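Local coordinates for protein PrgZ (Enterococcus faecalis, PDB 4FAJ) that binds peptide pheromone outside the cell as a membrane-anchored substrate-binding protein and probably serves peptide uptake, at residues A145-V150 against Q176-L181; A164-K169 against E192-E197; L292-L297 against T535-K540; F321-Q326 against M525-I530; T411-L416 against F462-S467. All coordinates share one frame; numbering follows the deposited sequence.

Contact 1 (A145-V150 against Q176-L181)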
# COMPACT_ATOMS: atom_id res chain seq x y z
N ALA A 145 -3.02 -21.53 1.97
CA ALA A 145 -3.09 -20.14 1.52
C ALA A 145 -1.71 -19.56 1.32
O ALA A 145 -1.44 -18.92 0.30
CB ALA A 145 -3.89 -19.27 2.56
N TRP A 146 -0.82 -19.79 2.29
CA TRP A 146 0.53 -19.24 2.24
C TRP A 146 1.41 -19.96 1.21
O TRP A 146 2.23 -19.33 0.55
CB TRP A 146 1.18 -19.28 3.62
CG TRP A 146 0.44 -18.48 4.66
CD1 TRP A 146 -0.61 -17.62 4.46
CD2 TRP A 146 0.70 -18.46 6.06
NE1 TRP A 146 -1.02 -17.09 5.66
CE2 TRP A 146 -0.22 -17.58 6.66
CE3 TRP A 146 1.64 -19.09 6.88
CZ2 TRP A 146 -0.25 -17.32 8.03
CZ3 TRP A 146 1.62 -18.83 8.26
CH2 TRP A 146 0.68 -17.95 8.80
N GLN A 147 1.25 -21.27 1.10
CA GLN A 147 1.91 -22.01 0.03
C GLN A 147 1.54 -21.42 -1.34
O GLN A 147 2.38 -21.30 -2.24
CB GLN A 147 1.56 -23.50 0.09
CG GLN A 147 2.37 -24.28 1.13
CD GLN A 147 2.09 -25.78 1.14
OE1 GLN A 147 2.45 -26.48 2.10
NE2 GLN A 147 1.46 -26.28 0.09
N ARG A 148 0.29 -21.03 -1.47
CA ARG A 148 -0.23 -20.48 -2.70
C ARG A 148 0.40 -19.11 -3.04
O ARG A 148 0.63 -18.81 -4.21
CB ARG A 148 -1.75 -20.37 -2.55
CG ARG A 148 -2.52 -19.87 -3.72
CD ARG A 148 -3.98 -19.95 -3.37
NE ARG A 148 -4.78 -19.27 -4.36
CZ ARG A 148 -5.32 -18.06 -4.23
NH1 ARG A 148 -5.20 -17.36 -3.10
NH2 ARG A 148 -6.03 -17.58 -5.23
N VAL A 149 0.68 -18.29 -2.03
CA VAL A 149 1.33 -17.00 -2.25
C VAL A 149 2.77 -17.16 -2.77
O VAL A 149 3.17 -16.46 -3.69
CB VAL A 149 1.34 -16.11 -0.97
CG1 VAL A 149 2.10 -14.81 -1.23
CG2 VAL A 149 -0.08 -15.81 -0.53
N VAL A 150 3.53 -18.08 -2.18
CA VAL A 150 4.94 -18.27 -2.58
C VAL A 150 5.13 -19.13 -3.84
O VAL A 150 6.18 -19.07 -4.48
CB VAL A 150 5.78 -18.87 -1.45
CG1 VAL A 150 5.87 -17.89 -0.29
CG2 VAL A 150 5.22 -20.21 -1.01
N GLN A 176 13.44 -25.27 -4.56
CA GLN A 176 12.58 -26.12 -3.73
C GLN A 176 11.09 -25.95 -4.07
O GLN A 176 10.66 -24.90 -4.54
CB GLN A 176 12.82 -25.80 -2.25
CG GLN A 176 14.24 -26.13 -1.77
CD GLN A 176 14.48 -25.83 -0.29
OE1 GLN A 176 15.63 -25.60 0.12
NE2 GLN A 176 13.42 -25.82 0.51
N ALA A 177 10.31 -27.01 -3.82
CA ALA A 177 8.86 -26.98 -4.03
C ALA A 177 8.15 -26.21 -2.91
O ALA A 177 8.67 -26.11 -1.79
CB ALA A 177 8.32 -28.40 -4.14
N LYS A 178 6.95 -25.71 -3.20
CA LYS A 178 6.18 -24.90 -2.25
C LYS A 178 5.83 -25.63 -0.95
O LYS A 178 5.61 -24.99 0.09
CB LYS A 178 4.91 -24.35 -2.91
CG LYS A 178 3.75 -25.34 -2.95
CD LYS A 178 2.59 -24.87 -3.82
CE LYS A 178 1.39 -25.80 -3.65
NZ LYS A 178 0.64 -25.99 -4.92
N ASP A 179 5.77 -26.96 -0.98
CA ASP A 179 5.46 -27.75 0.23
C ASP A 179 6.58 -27.68 1.28
O ASP A 179 6.37 -28.09 2.42
CB ASP A 179 5.16 -29.21 -0.12
CG ASP A 179 6.35 -29.92 -0.74
OD1 ASP A 179 6.92 -29.40 -1.72
OD2 ASP A 179 6.72 -31.01 -0.26
N THR A 180 7.75 -27.17 0.90
CA THR A 180 8.86 -27.00 1.83
C THR A 180 8.74 -25.74 2.69
O THR A 180 9.52 -25.56 3.62
CB THR A 180 10.24 -26.99 1.08
OG1 THR A 180 10.33 -25.83 0.25
CG2 THR A 180 10.42 -28.25 0.23
N LEU A 181 7.78 -24.86 2.40
CA LEU A 181 7.58 -23.65 3.22
C LEU A 181 7.43 -24.07 4.69
O LEU A 181 6.64 -24.97 5.00
CB LEU A 181 6.35 -22.86 2.75
CG LEU A 181 6.17 -21.45 3.34
CD1 LEU A 181 7.27 -20.50 2.87
CD2 LEU A 181 4.80 -20.89 2.97
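Packing joins helix 145-150 to the loop 176-181, with Gln-147, Lys-178 and Leu-181 doing most of the work. Gln-147 sets its CG anti to the carbonyl carbon (chi1 -80°) and then runs extended, so that it crosses Lys-178 at about a right angle. Gln-147 CG rests 3.5 Å from Lys-178 O, and farther out its amide lies along Lys-178 and Asp-179 of the short 3-10 segment: NE2 of Gln-147 lies 3.8 Å from Lys-178 CE, while OE1 of Gln-147 lies 3.8 Å from Asp-179 CA. Lys-178 holds its CG in the crowded position between backbone N and carbonyl carbon (chi1 82°). That brings Lys-178 CD to 3.9 Å from Gln-147 O, and its NZ makes a long, weak ion pair with Asp-151. Leu-181 takes the buried end of the contact. With CG anti to its own backbone N (chi1 -169°), it pushes one methyl, CD2, onto the helix, 4.0 Å from Trp-146 CB and 4.1 Å from Val-150 CG2. The loop is tied within itself: Thr-180 OG1 donates to Ala-177 O at 2.6 Å, nearly along the C=O axis, and Gln-176 NE2 donates to Thr-180 OG1 at 3.1 Å. Ala-177 O therefore takes two bonds, the second from Thr-180 N. Behind the contact, the Trp-146 indole meets Tyr-211 and Phe-162 edge-to-face and gives its NE1 hydrogen to Tyr-211 O. Leu-181 also touches Ala-168 and Ile-171 of helix 168-172, so this loop, on its way to strand 183-186, is wedged between that helix and helix 139-150.

Contact 2 (A164-K169 against E192-E197)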
# COMPACT_ATOMS: atom_id res chain seq x y z
N ALA A 164 10.75 -13.80 5.22
CA ALA A 164 11.23 -14.16 6.57
C ALA A 164 11.09 -15.65 6.91
O ALA A 164 11.84 -16.17 7.74
CB ALA A 164 10.50 -13.31 7.61
N ILE A 165 10.15 -16.34 6.27
CA ILE A 165 9.85 -17.73 6.60
C ILE A 165 10.86 -18.66 5.95
O ILE A 165 11.21 -18.48 4.79
CB ILE A 165 8.41 -18.11 6.14
CG1 ILE A 165 7.38 -17.25 6.87
CG2 ILE A 165 8.13 -19.60 6.38
CD1 ILE A 165 5.95 -17.43 6.37
N LYS A 166 11.31 -19.66 6.71
CA LYS A 166 12.29 -20.62 6.20
C LYS A 166 11.82 -21.25 4.89
O LYS A 166 10.65 -21.62 4.74
CB LYS A 166 12.60 -21.70 7.23
CG LYS A 166 13.91 -22.45 6.96
CD LYS A 166 13.85 -23.92 7.37
CE LYS A 166 13.56 -24.09 8.85
NZ LYS A 166 13.79 -25.48 9.34
N ASN A 167 12.76 -21.34 3.94
CA ASN A 167 12.54 -21.90 2.60
C ASN A 167 11.79 -21.01 1.62
O ASN A 167 11.71 -21.34 0.44
CB ASN A 167 11.91 -23.30 2.66
CG ASN A 167 12.82 -24.32 3.31
OD1 ASN A 167 14.04 -24.23 3.19
ND2 ASN A 167 12.24 -25.28 4.02
N ALA A 168 11.25 -19.88 2.08
CA ALA A 168 10.55 -18.96 1.16
C ALA A 168 11.49 -18.46 0.07
O ALA A 168 11.07 -18.28 -1.07
CB ALA A 168 9.94 -17.79 1.92
N LYS A 169 12.77 -18.26 0.42
CA LYS A 169 13.82 -17.85 -0.52
C LYS A 169 14.14 -18.97 -1.50
O LYS A 169 14.27 -18.73 -2.69
CB LYS A 169 15.10 -17.42 0.23
CG LYS A 169 16.31 -17.10 -0.68
CD LYS A 169 17.56 -16.62 0.09
CE LYS A 169 18.69 -16.26 -0.89
NZ LYS A 169 19.85 -15.54 -0.26
N GLU A 192 2.36 -23.91 13.38
CA GLU A 192 3.76 -23.68 13.76
C GLU A 192 4.53 -23.14 12.55
O GLU A 192 4.45 -23.70 11.46
CB GLU A 192 4.41 -24.97 14.27
CG GLU A 192 5.87 -24.79 14.70
CD GLU A 192 6.55 -26.08 15.10
OE1 GLU A 192 6.10 -26.72 16.07
OE2 GLU A 192 7.55 -26.46 14.45
N ILE A 193 5.26 -22.04 12.75
CA ILE A 193 6.01 -21.37 11.68
C ILE A 193 7.46 -21.24 12.11
O ILE A 193 7.72 -20.84 13.26
CB ILE A 193 5.49 -19.95 11.44
CG1 ILE A 193 3.99 -19.96 11.10
CG2 ILE A 193 6.28 -19.24 10.33
CD1 ILE A 193 3.29 -18.71 11.58
N GLU A 194 8.39 -21.58 11.22
CA GLU A 194 9.81 -21.33 11.46
C GLU A 194 10.38 -20.23 10.55
O GLU A 194 10.25 -20.28 9.33
CB GLU A 194 10.65 -22.60 11.32
CG GLU A 194 12.12 -22.32 11.56
CD GLU A 194 12.81 -23.39 12.32
OE1 GLU A 194 13.00 -23.20 13.55
OE2 GLU A 194 13.16 -24.43 11.71
N LEU A 195 11.02 -19.25 11.18
CA LEU A 195 11.66 -18.16 10.49
C LEU A 195 13.16 -18.41 10.28
O LEU A 195 13.79 -19.19 11.00
CB LEU A 195 11.47 -16.87 11.28
CG LEU A 195 10.05 -16.49 11.70
CD1 LEU A 195 10.09 -15.17 12.45
CD2 LEU A 195 9.12 -16.41 10.51
N VAL A 196 13.73 -17.73 9.29
CA VAL A 196 15.15 -17.84 9.02
C VAL A 196 15.95 -17.24 10.18
O VAL A 196 16.95 -17.81 10.61
CB VAL A 196 15.52 -17.18 7.69
CG1 VAL A 196 17.04 -17.12 7.51
CG2 VAL A 196 14.87 -17.95 6.55
N GLU A 197 15.48 -16.11 10.71
CA GLU A 197 16.14 -15.45 11.83
C GLU A 197 15.08 -14.72 12.66
O GLU A 197 13.95 -14.57 12.20
CB GLU A 197 17.17 -14.44 11.30
CG GLU A 197 16.56 -13.38 10.40
CD GLU A 197 17.57 -12.35 9.92
OE1 GLU A 197 18.77 -12.68 9.77
OE2 GLU A 197 17.15 -11.19 9.68
O HOH W 1 13.54 -14.39 9.13
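A type II beta turn from Ile-165 to Ala-168, leading into helix 168-172, is bridged here to the end of strand 190-194 in the four-stranded antiparallel sheet. Ile-165 and Leu-195 form a single beta bridge, flanked by two nearly straight hydrogen bonds: Val-196 N reaches Ala-164 O at 2.9 Å, almost along the C=O axis, and Lys-166 N reaches Glu-194 O, also at 2.9 Å, in the carbonyl plane. Ala-164 O is gripped further by a water that donates to it at 2.8 Å and accepts from Glu-197 N. On the polar side, Lys-166 and Glu-194 lie side by side and point the same way. Both start with CG anti to the backbone N; the lysine then bends at chi2 (-146°) and chi3 (-60°), while the glutamate bends at chi2, and NZ meets OE2. The salt bridge, 2.7 Å from Lys-166 NZ to Glu-194 OE2, uses the anti lone pair of the carboxylate, the one away from OE1; OE1 itself has a weak bond from Asn-116. Val-196 sets its CG2 over the turn, 3.7 Å from Lys-166 CA. Apolar atoms gather round Ile-165, whose CG1 sits 4.1 Å from Ile-193 CG2 and, equally, 4.1 Å from Leu-195 CD2, crossing both side chains obliquely. All three side chains touch Phe-202 of helix 202-205. The backbone of Lys-166 also bonds to Ala-182, next to strand 183-186. A tight turn docked by an isolated bridge where a sheet strand runs out, the arrangement ties the start of a helix to an antiparallel sheet.

Contact 3 (L292-L297 against T535-K540)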
# COMPACT_ATOMS: atom_id res chain seq x y z
N LEU A 292 -23.73 11.55 0.60
CA LEU A 292 -22.52 10.87 1.02
C LEU A 292 -22.27 11.23 2.48
O LEU A 292 -22.57 12.35 2.89
CB LEU A 292 -21.32 11.31 0.17
CG LEU A 292 -21.12 10.73 -1.23
CD1 LEU A 292 -19.91 11.40 -1.96
CD2 LEU A 292 -20.93 9.22 -1.20
N ASP A 293 -21.69 10.31 3.24
CA ASP A 293 -21.38 10.55 4.65
C ASP A 293 -19.90 10.92 4.87
O ASP A 293 -19.48 11.20 5.99
CB ASP A 293 -21.79 9.33 5.48
CG ASP A 293 -23.29 9.06 5.41
OD1 ASP A 293 -24.06 10.02 5.61
OD2 ASP A 293 -23.71 7.91 5.14
N GLU A 294 -19.11 10.94 3.80
CA GLU A 294 -17.77 11.51 3.83
C GLU A 294 -17.44 12.06 2.45
O GLU A 294 -18.08 11.69 1.47
CB GLU A 294 -16.73 10.46 4.27
CG GLU A 294 -16.49 9.38 3.27
CD GLU A 294 -15.42 8.38 3.68
OE1 GLU A 294 -15.10 7.51 2.85
OE2 GLU A 294 -14.91 8.46 4.81
N ALA A 295 -16.47 12.96 2.40
CA ALA A 295 -16.01 13.57 1.16
C ALA A 295 -14.52 13.87 1.25
O ALA A 295 -14.09 14.55 2.18
CB ALA A 295 -16.80 14.85 0.87
N PRO A 296 -13.73 13.38 0.28
CA PRO A 296 -12.30 13.70 0.31
C PRO A 296 -12.07 15.15 -0.09
O PRO A 296 -12.89 15.74 -0.82
CB PRO A 296 -11.72 12.75 -0.74
CG PRO A 296 -12.83 12.57 -1.71
CD PRO A 296 -14.06 12.51 -0.86
N LEU A 297 -10.97 15.72 0.40
CA LEU A 297 -10.63 17.13 0.16
C LEU A 297 -9.16 17.36 -0.21
O LEU A 297 -8.26 16.67 0.28
CB LEU A 297 -10.94 17.95 1.42
CG LEU A 297 -12.39 18.03 1.88
CD1 LEU A 297 -12.49 18.69 3.25
CD2 LEU A 297 -13.27 18.76 0.87
N THR A 535 -4.39 12.75 4.51
CA THR A 535 -5.76 12.43 4.10
C THR A 535 -6.71 13.41 4.76
O THR A 535 -6.88 13.38 6.00
CB THR A 535 -6.13 10.98 4.51
OG1 THR A 535 -5.24 10.05 3.87
CG2 THR A 535 -7.58 10.64 4.12
N ALA A 536 -7.30 14.30 3.96
CA ALA A 536 -8.24 15.31 4.46
C ALA A 536 -9.61 15.03 3.93
O ALA A 536 -9.78 14.62 2.78
CB ALA A 536 -7.81 16.71 4.06
N LYS A 537 -10.61 15.28 4.76
CA LYS A 537 -11.97 14.94 4.42
C LYS A 537 -12.97 15.59 5.34
O LYS A 537 -12.62 16.01 6.44
CB LYS A 537 -12.16 13.41 4.49
CG LYS A 537 -12.03 12.82 5.89
CD LYS A 537 -12.02 11.31 5.81
CE LYS A 537 -12.06 10.65 7.16
NZ LYS A 537 -12.30 9.17 6.98
N LEU A 538 -14.22 15.66 4.88
CA LEU A 538 -15.35 15.93 5.73
C LEU A 538 -15.93 14.59 6.15
O LEU A 538 -15.94 13.66 5.35
CB LEU A 538 -16.41 16.72 4.98
CG LEU A 538 -15.97 18.07 4.44
CD1 LEU A 538 -17.06 18.69 3.54
CD2 LEU A 538 -15.60 19.00 5.60
N GLU A 539 -16.40 14.47 7.38
CA GLU A 539 -17.09 13.26 7.81
C GLU A 539 -18.26 13.62 8.72
O GLU A 539 -18.11 14.44 9.62
CB GLU A 539 -16.12 12.30 8.50
CG GLU A 539 -16.76 10.98 8.92
CD GLU A 539 -15.74 9.90 9.19
OE1 GLU A 539 -15.12 9.42 8.22
OE2 GLU A 539 -15.57 9.52 10.37
N LYS A 540 -19.42 13.04 8.46
CA LYS A 540 -20.62 13.42 9.20
C LYS A 540 -20.39 13.07 10.67
O LYS A 540 -19.80 12.03 10.98
CB LYS A 540 -21.86 12.71 8.65
CG LYS A 540 -22.21 13.03 7.19
CD LYS A 540 -22.83 14.40 7.02
CE LYS A 540 -23.19 14.68 5.55
NZ LYS A 540 -23.89 15.98 5.37
O HOH W 2 -7.16 14.22 1.07
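Strands 294-297 and 535-539 run antiparallel, their axes approaching to 4.4 Å at 148°, with Ala-295 and Leu-538 as a hydrogen-bonded pair and Glu-294/Glu-539 and Pro-296/Lys-537 as non-hydrogen-bonded pairs. Ala-295 N meets Leu-538 O at 3.1 Å on a lone pair, and Leu-538 N meets Ala-295 O at 2.9 Å. The pairing runs on into the loop, where Lys-540 N donates to Asp-293 O. On the face of Glu-294, Pro-296, Lys-537 and Glu-539, a salt-bridge network forms. Lys-537 starts in the crowded position (chi1 66°) but then extends fully, laying NZ 3.1 Å from Glu-539 OE1, which it meets from above the carboxylate plane. Lys-537 NZ also reaches Glu-294 OE2, weakly, at 3.5 Å, and donates to Tyr-555 OH. The two glutamates lie side by side, with Glu-294 OE2 just 3.5 Å from Glu-539 OE1; the ammonium probably offsets this repulsion, and Thr-65 N binds the other oxygen of Glu-294. The opposite face is apolar: Leu-297 crosses Leu-538 at about a right angle, placing its CD1 3.7 Å from Leu-538 CG. Lys-540, bent at chi2 (-76°), passes CE within 3.6 Å of Leu-292 O, a buried oxygen with no polar partner in the model, and ends on Tyr-287, bonding its carbonyl and facing its ring in a cation-pi contact. Leu-297 lies near the zinc ligand Tyr-301, and Pro-296 packs on the bound peptide. Helix 280-288 backs the leucine face, strand 61-66 flanks residues 292-294, and strand 311-324 pairs with the far edge of strand 528-539.

Contact 4 (F321-Q326 against M525-I530)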
# COMPACT_ATOMS: atom_id res chain seq x y z
N PHE A 321 5.89 8.88 -5.15
CA PHE A 321 7.15 8.93 -5.90
C PHE A 321 6.93 9.30 -7.36
O PHE A 321 5.82 9.15 -7.88
CB PHE A 321 7.82 7.55 -5.93
CG PHE A 321 8.10 6.95 -4.59
CD1 PHE A 321 9.17 7.38 -3.83
CD2 PHE A 321 7.35 5.87 -4.13
CE1 PHE A 321 9.46 6.79 -2.60
CE2 PHE A 321 7.63 5.27 -2.90
CZ PHE A 321 8.68 5.74 -2.14
N LEU A 322 8.00 9.75 -8.01
CA LEU A 322 8.19 9.54 -9.45
C LEU A 322 9.07 8.31 -9.58
O LEU A 322 10.27 8.34 -9.25
CB LEU A 322 8.87 10.73 -10.14
CG LEU A 322 8.02 11.94 -10.48
CD1 LEU A 322 8.84 12.97 -11.21
CD2 LEU A 322 6.83 11.55 -11.33
N GLU A 323 8.46 7.20 -10.00
CA GLU A 323 9.22 6.02 -10.34
C GLU A 323 9.76 6.21 -11.75
O GLU A 323 9.11 6.84 -12.58
CB GLU A 323 8.37 4.76 -10.25
CG GLU A 323 8.02 4.39 -8.84
CD GLU A 323 7.50 2.96 -8.72
OE1 GLU A 323 8.34 2.02 -8.76
OE2 GLU A 323 6.28 2.78 -8.56
N MET A 324 10.94 5.67 -12.00
CA MET A 324 11.67 5.91 -13.24
C MET A 324 12.12 4.59 -13.84
O MET A 324 12.79 3.80 -13.17
CB MET A 324 12.89 6.78 -12.95
CG MET A 324 12.56 8.23 -12.64
SD MET A 324 13.97 9.17 -11.99
CE MET A 324 14.33 8.28 -10.49
N ASN A 325 11.78 4.36 -15.11
CA ASN A 325 12.18 3.15 -15.83
C ASN A 325 13.67 3.17 -16.17
O ASN A 325 14.11 3.88 -17.08
CB ASN A 325 11.36 3.00 -17.11
CG ASN A 325 11.57 1.65 -17.79
OD1 ASN A 325 12.64 1.04 -17.68
ND2 ASN A 325 10.55 1.20 -18.52
N GLN A 326 14.44 2.38 -15.43
CA GLN A 326 15.90 2.33 -15.53
C GLN A 326 16.38 0.96 -16.04
O GLN A 326 17.48 0.53 -15.73
CB GLN A 326 16.53 2.61 -14.15
CG GLN A 326 16.16 3.99 -13.56
CD GLN A 326 16.22 4.02 -12.03
OE1 GLN A 326 17.31 4.01 -11.42
NE2 GLN A 326 15.04 4.04 -11.40
N MET A 525 19.95 8.21 -7.10
CA MET A 525 18.59 8.65 -7.46
C MET A 525 17.80 7.61 -8.25
O MET A 525 17.38 7.84 -9.38
CB MET A 525 18.58 10.01 -8.18
CG MET A 525 17.19 10.69 -8.22
SD MET A 525 16.34 10.89 -6.64
CE MET A 525 17.55 11.78 -5.68
N GLY A 526 17.59 6.47 -7.60
CA GLY A 526 16.84 5.37 -8.18
C GLY A 526 15.33 5.54 -8.14
O GLY A 526 14.60 4.82 -8.83
N VAL A 527 14.87 6.48 -7.31
CA VAL A 527 13.45 6.83 -7.16
C VAL A 527 13.41 8.26 -6.61
O VAL A 527 14.29 8.64 -5.84
CB VAL A 527 12.73 5.86 -6.20
CG1 VAL A 527 13.17 6.09 -4.73
CG2 VAL A 527 11.23 5.96 -6.36
N VAL A 528 12.42 9.05 -7.01
CA VAL A 528 12.30 10.45 -6.57
C VAL A 528 11.13 10.59 -5.59
O VAL A 528 9.98 10.49 -6.01
CB VAL A 528 12.05 11.42 -7.75
CG1 VAL A 528 11.80 12.87 -7.24
CG2 VAL A 528 13.20 11.40 -8.73
N PRO A 529 11.41 10.80 -4.30
CA PRO A 529 10.31 11.04 -3.35
C PRO A 529 9.80 12.47 -3.46
O PRO A 529 10.59 13.43 -3.53
CB PRO A 529 10.94 10.77 -1.97
CG PRO A 529 12.39 10.68 -2.17
CD PRO A 529 12.72 10.80 -3.63
N ILE A 530 8.48 12.60 -3.49
CA ILE A 530 7.85 13.88 -3.74
C ILE A 530 7.22 14.40 -2.47
O ILE A 530 7.70 15.38 -1.91
CB ILE A 530 6.78 13.81 -4.86
CG1 ILE A 530 7.36 13.14 -6.12
CG2 ILE A 530 6.31 15.23 -5.21
CD1 ILE A 530 6.28 12.76 -7.15
O HOH W 3 12.03 4.25 -9.66
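Antiparallel pairing of strands 311-324 and 528-539, just after a Schellman motif ends helix 510-524 at Met-525, builds this buried part of the mixed sheet. Leu-322 and Val-528 are a hydrogen-bonded pair, Leu-322 N to Val-528 O being 2.9 Å and Val-528 N returning a bond to Leu-322 O; Phe-321 and Pro-529 are the adjoining non-hydrogen-bonded pair. Phe-321 (chi1 -57°) crosses Val-527 obliquely, its CD1 3.6 Å from Val-527 CG2, while Val-528 O sits at the ring edge, in plane. Leu-322 sends CG to 3.8 Å from Ile-530 CD1, again obliquely. Met-324 crosses Val-528 at about a right angle: its chain turns at chi3 (-61°), so CE packs on Val-528 CG2 at 3.8 Å and lies 3.3 Å from Met-525 O. Leu-322 also touches Ile-342 of helix 336-345, and Ile-530 touches Leu-351 of helix 348-356. A water joins Met-324 N to Gly-526 O. Past the strand, Gln-326 extends beyond CG and uses one amide nitrogen twice: NE2 donates to Met-324 O at 2.9 Å, almost straight, and to Gly-526 O at 2.7 Å, both near the amide plane but above the planes of the carbonyls.

Contact 5 (T411-L416 against F462-S467)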
# COMPACT_ATOMS: atom_id res chain seq x y z
N THR A 411 14.00 13.82 -26.76
CA THR A 411 14.11 14.68 -25.59
C THR A 411 12.72 14.84 -25.00
O THR A 411 12.18 15.95 -24.91
CB THR A 411 14.70 16.05 -25.95
OG1 THR A 411 13.97 16.61 -27.05
CG2 THR A 411 16.14 15.89 -26.35
N SER A 412 12.15 13.70 -24.62
CA SER A 412 10.76 13.62 -24.18
C SER A 412 10.56 12.51 -23.15
O SER A 412 11.13 11.42 -23.28
CB SER A 412 9.86 13.38 -25.39
OG SER A 412 8.59 12.89 -24.99
N LEU A 413 9.74 12.79 -22.14
CA LEU A 413 9.41 11.82 -21.11
C LEU A 413 7.91 11.82 -20.86
O LEU A 413 7.31 12.88 -20.68
CB LEU A 413 10.14 12.14 -19.81
CG LEU A 413 11.65 11.97 -19.82
CD1 LEU A 413 12.22 12.41 -18.49
CD2 LEU A 413 12.04 10.52 -20.12
N ASP A 414 7.31 10.64 -20.85
CA ASP A 414 5.91 10.49 -20.51
C ASP A 414 5.73 10.24 -19.01
O ASP A 414 6.53 9.52 -18.40
CB ASP A 414 5.27 9.35 -21.28
CG ASP A 414 3.79 9.25 -21.00
OD1 ASP A 414 3.08 10.22 -21.34
OD2 ASP A 414 3.35 8.25 -20.40
N LEU A 415 4.67 10.82 -18.44
CA LEU A 415 4.35 10.69 -17.03
C LEU A 415 2.95 10.08 -16.85
O LEU A 415 1.94 10.73 -17.14
CB LEU A 415 4.42 12.07 -16.36
CG LEU A 415 4.03 12.16 -14.88
CD1 LEU A 415 4.75 11.10 -14.05
CD2 LEU A 415 4.31 13.55 -14.35
N LEU A 416 2.90 8.84 -16.39
CA LEU A 416 1.64 8.16 -16.10
C LEU A 416 1.07 8.60 -14.76
O LEU A 416 1.78 8.67 -13.75
CB LEU A 416 1.82 6.63 -16.08
CG LEU A 416 1.99 5.89 -17.40
CD1 LEU A 416 1.98 4.38 -17.15
CD2 LEU A 416 0.91 6.30 -18.41
N PHE A 462 6.21 1.93 -19.05
CA PHE A 462 6.17 3.32 -18.66
C PHE A 462 7.56 3.93 -18.70
O PHE A 462 8.56 3.23 -18.82
CB PHE A 462 5.55 3.47 -17.26
CG PHE A 462 6.47 3.07 -16.14
CD1 PHE A 462 6.59 1.75 -15.76
CD2 PHE A 462 7.22 4.03 -15.47
CE1 PHE A 462 7.44 1.39 -14.72
CE2 PHE A 462 8.07 3.67 -14.43
CZ PHE A 462 8.18 2.35 -14.06
N THR A 463 7.59 5.25 -18.60
CA THR A 463 8.83 6.00 -18.52
C THR A 463 8.94 6.60 -17.12
O THR A 463 9.76 6.14 -16.31
CB THR A 463 8.84 7.06 -19.62
OG1 THR A 463 8.82 6.39 -20.89
CG2 THR A 463 10.08 7.94 -19.53
N LEU A 464 8.09 7.58 -16.82
CA LEU A 464 7.90 8.07 -15.46
C LEU A 464 6.52 7.67 -14.96
O LEU A 464 5.55 7.58 -15.74
CB LEU A 464 7.98 9.60 -15.38
CG LEU A 464 9.26 10.33 -15.75
CD1 LEU A 464 8.95 11.81 -15.85
CD2 LEU A 464 10.34 10.06 -14.70
N SER A 465 6.41 7.51 -13.65
CA SER A 465 5.14 7.16 -13.04
C SER A 465 4.93 7.89 -11.72
O SER A 465 5.80 7.86 -10.85
CB SER A 465 5.11 5.66 -12.79
OG SER A 465 3.98 5.28 -12.03
N LEU A 466 3.77 8.54 -11.57
CA LEU A 466 3.37 9.11 -10.28
C LEU A 466 2.65 8.01 -9.52
O LEU A 466 1.45 7.79 -9.72
CB LEU A 466 2.46 10.32 -10.46
CG LEU A 466 1.94 10.97 -9.17
CD1 LEU A 466 3.11 11.36 -8.28
CD2 LEU A 466 1.09 12.19 -9.49
N SER A 467 3.39 7.32 -8.68
CA SER A 467 2.87 6.22 -7.87
C SER A 467 3.57 6.21 -6.51
O SER A 467 4.66 6.78 -6.35
CB SER A 467 3.03 4.88 -8.61
OG SER A 467 4.31 4.75 -9.24
O HOH W 4 5.28 6.73 -18.74
O HOH W 5 8.63 8.84 -22.66
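Backbone bonds come first: strands 412-418 and 464-470 run parallel, 21° apart over the pairing segments. Leu-464 N donates to Asp-414 O at 2.9 Å, Leu-416 N to Leu-464 O at 3.0 Å and Leu-466 N to Leu-416 O at 3.0 Å. The first and last lie nearly along the C=O axis, while the middle donor sits well above its carbonyl plane. Apolar packing follows on both faces. Leu-415, with CG anti to the backbone N (chi1 176°), leans CD1 across to 3.8 Å from Leu-464 CB, the two chains crossing obliquely. On the other face Leu-416 CD1 meets Phe-462 CB at 3.7 Å, at about a right angle. The tightest carbon contact is Leu-413 CD2 against Thr-463 CG2, 3.3 Å apart, closer than methyls usually come; Thr-463 turns this methyl to Leu-413 by holding CG2 anti to its backbone N. Water completes the polar part around Asp-414 and Thr-463. One water accepts from Thr-463 N at 2.7 Å and is hydrogen-bonded to Asp-414 OD2; another accepts from Asp-414 N at 2.9 Å and is hydrogen-bonded to Thr-463 OG1. Asp-414 OD1 is taken by Thr-444 and Thr-446 of the next parallel strand, 442-448, and Ser-465 OG donates to Ser-467 OG, which also bonds Glu-323. Helix 450-459 packs against Leu-416 and Ser-465, and Leu-466 touches an aromatic side chain of the bound peptide. Parallel strands in the order 442-448, 412-418, 464-470, with helices 421-437 and 450-459 between them in the chain, give the beta-alpha-beta architecture of the type II periplasmic-binding-protein fold, to which this extracellular receptor belongs.

Contacts 3, 4 and 5 are buried and belong to one mixed sheet; contacts 1 and 2 are only partly buried, nearer the surface, 31 to 42 Å away between centres. Strand 528-539 serves contacts 3 and 4 at its two ends, and contacts 4 and 5 meet where strands 311-324 and 464-470 are neighbours: Phe-321 N probably bonds Ser-467 O, and Leu-322 packs on Leu-415. Contacts 1 and 2 alternate along the chain and touch through Asn-167, which probably bonds Thr-180 O and Gln-176. Chemistry follows place: methyl and methylene packing in contact 1, a bridge with a surface ion pair in contact 2, charged clustering in contact 3, largely apolar packing in contacts 4 and 5.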